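PDB 2CUL: glucose-inhibited division protein A-related protein, probable oxidoreductase from Thermus thermophilus, which binds flavin-adenine dinucleotide in a Rossmann-type fold and is probably an oxidoreductase related to the glucose-inhibited division protein A. Local coordinates for residues L95-R100 / P111-K116. Residues are numbered along the deposited sequence; the frame is centred on the assembly and turned at random.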
loop_
_atom_site.group_PDB
_atom_site.type_symbol
_atom_site.label_atom_id
_atom_site.label_comp_id
_atom_site.label_asym_id
_atom_site.label_seq_id
_atom_site.Cartn_x
_atom_site.Cartn_y
_atom_site.Cartn_z
ATOM N N LEU A 95 -3.725 7.963 13.846
ATOM C CA LEU A 95 -4.368 9.066 14.552
ATOM C C LEU A 95 -5.663 8.471 15.085
ATOM O O LEU A 95 -6.480 7.968 14.314
ATOM C CB LEU A 95 -4.697 10.219 13.603
ATOM C CG LEU A 95 -3.562 11.111 13.114
ATOM C CD1 LEU A 95 -4.135 12.174 12.184
ATOM C CD2 LEU A 95 -2.871 11.767 14.303
ATOM N N LEU A 96 -5.855 8.531 16.398
ATOM C CA LEU A 96 -7.049 7.954 16.998
ATOM C C LEU A 96 -7.926 8.929 17.764
ATOM O O LEU A 96 -7.445 9.881 18.378
ATOM C CB LEU A 96 -6.661 6.829 17.966
ATOM C CG LEU A 96 -5.750 5.697 17.481
ATOM C CD1 LEU A 96 -5.499 4.726 18.635
ATOM C CD2 LEU A 96 -6.397 4.975 16.311
ATOM N N GLU A 97 -9.226 8.677 17.705
ATOM C CA GLU A 97 -10.213 9.438 18.454
ATOM C C GLU A 97 -10.940 8.275 19.113
ATOM O O GLU A 97 -11.841 7.666 18.528
ATOM C CB GLU A 97 -11.137 10.234 17.528
ATOM C CG GLU A 97 -10.388 11.258 16.690
ATOM C CD GLU A 97 -11.295 12.276 16.021
ATOM O OE1 GLU A 97 -12.451 11.934 15.692
ATOM O OE2 GLU A 97 -10.839 13.419 15.811
ATOM N N GLY A 98 -10.505 7.933 20.321
ATOM C CA GLY A 98 -11.097 6.804 21.007
ATOM C C GLY A 98 -10.632 5.551 20.286
ATOM O O GLY A 98 -9.434 5.369 20.061
ATOM N N ASN A 99 -11.570 4.695 19.895
ATOM C CA ASN A 99 -11.201 3.467 19.201
ATOM C C ASN A 99 -11.289 3.631 17.687
ATOM O O ASN A 99 -11.198 2.657 16.943
ATOM C CB ASN A 99 -12.104 2.316 19.657
ATOM C CG ASN A 99 -13.521 2.442 19.136
ATOM O OD1 ASN A 99 -13.970 3.527 18.772
ATOM N ND2 ASN A 99 -14.240 1.325 19.112
ATOM N N ARG A 100 -11.444 4.871 17.230
ATOM C CA ARG A 100 -11.557 5.128 15.798
ATOM C C ARG A 100 -10.325 5.754 15.150
ATOM O O ARG A 100 -9.788 6.754 15.632
ATOM C CB ARG A 100 -12.771 6.022 15.522
ATOM C CG ARG A 100 -12.925 6.421 14.059
ATOM C CD ARG A 100 -14.234 7.160 13.820
ATOM N NE ARG A 100 -15.380 6.257 13.865
ATOM C CZ ARG A 100 -15.696 5.399 12.899
ATOM N NH1 ARG A 100 -14.955 5.327 11.801
ATOM N NH2 ARG A 100 -16.750 4.606 13.033
ATOM N N PRO A 111 -0.278 15.867 10.140
ATOM C CA PRO A 111 -1.095 14.652 10.120
ATOM C C PRO A 111 -1.920 14.627 8.836
ATOM O O PRO A 111 -2.161 15.670 8.223
ATOM C CB PRO A 111 -1.965 14.801 11.366
ATOM C CG PRO A 111 -2.118 16.290 11.493
ATOM C CD PRO A 111 -0.724 16.791 11.199
ATOM N N ALA A 112 -2.329 13.433 8.420
ATOM C CA ALA A 112 -3.157 13.267 7.230
ATOM C C ALA A 112 -4.421 12.589 7.736
ATOM O O ALA A 112 -4.346 11.618 8.488
ATOM C CB ALA A 112 -2.452 12.392 6.206
ATOM N N ARG A 113 -5.579 13.094 7.327
ATOM C CA ARG A 113 -6.841 12.534 7.795
ATOM C C ARG A 113 -7.744 11.998 6.696
ATOM O O ARG A 113 -7.707 12.463 5.556
ATOM C CB ARG A 113 -7.597 13.595 8.602
ATOM C CG ARG A 113 -6.853 14.058 9.845
ATOM C CD ARG A 113 -7.428 15.356 10.387
ATOM N NE ARG A 113 -6.691 15.820 11.558
ATOM C CZ ARG A 113 -6.857 15.340 12.785
ATOM N NH1 ARG A 113 -7.746 14.380 13.011
ATOM N NH2 ARG A 113 -6.128 15.812 13.785
ATOM N N GLY A 114 -8.560 11.013 7.058
ATOM C CA GLY A 114 -9.487 10.421 6.114
ATOM C C GLY A 114 -10.667 9.808 6.846
ATOM O O GLY A 114 -10.523 9.356 7.980
ATOM N N GLU A 115 -11.834 9.796 6.208
ATOM C CA GLU A 115 -13.028 9.221 6.824
ATOM C C GLU A 115 -12.785 7.733 7.046
ATOM O O GLU A 115 -13.228 7.145 8.039
ATOM C CB GLU A 115 -14.239 9.453 5.921
ATOM C CG GLU A 115 -14.700 10.903 5.913
ATOM C CD GLU A 115 -15.793 11.174 4.901
ATOM O OE1 GLU A 115 -16.505 10.223 4.519
ATOM O OE2 GLU A 115 -15.946 12.346 4.500
ATOM N N LYS A 116 -12.074 7.131 6.101
ATOM C CA LYS A 116 -11.700 5.727 6.183
ATOM C C LYS A 116 -10.211 5.703 5.886
ATOM O O LYS A 116 -9.747 6.401 4.983
ATOM C CB LYS A 116 -12.476 4.897 5.160
ATOM C CG LYS A 116 -13.961 4.808 5.487
ATOM C CD LYS A 116 -14.714 3.961 4.488
ATOM C CE LYS A 116 -16.170 3.838 4.895
ATOM N NZ LYS A 116 -16.783 5.176 5.116
HETATM O O HOH W 1 -12.797 7.301 10.707
#
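The guanidinium of Arg113 presents one face to Leu95, whose CD1 lies 4.2 Å above the plane and over its centre. Glu97 approaches the same guanidinium obliquely; its OE2 stops 4.3 Å from Arg113 NH1, too long for a salt bridge, though the opposite charges probably still attract weakly. Arg100 uses an edge: a water in the plane of its guanidinium accepts from Arg100 NH1 at 3.1 Å and donates to the backbone O of Glu115 at 2.7 Å, bridging the two segments. The guanidinium thus shows a double character: a methyl packs over its face in Arg113, while an N-H donates at its edge in Arg100.

Leu95 is the hub of the apolar part. Its CG stands anti to the carbonyl carbon (chi1 -75°) and its CD1 anti to CA, so that CD1 meets Pro111 CB at 3.5 Å, the two side chains crossing obliquely. The same methyl reaches Ala112 O at 3.7 Å and Arg113 CG at 4.1 Å. Arg113 runs extended from CG to NE, and chi4 (-80°) then sets CZ so that a face meets this methyl.

Glu97 to Arg100 form a type II' turn, with Gly98 at positive phi, joining strands 84-97 and 100-106 as a beta hairpin. In the mixed sheet strand 100-106 lies between strands 84-97 and 112-113: Leu95 bonds by its backbone to Val102 and Gly103, Ala112 to Val104 and Gly114 to Val102. These strands form a beta meander at one side of the sheet, and the surface contact reaches across its central strand to 112-113, one of the two outermost strands.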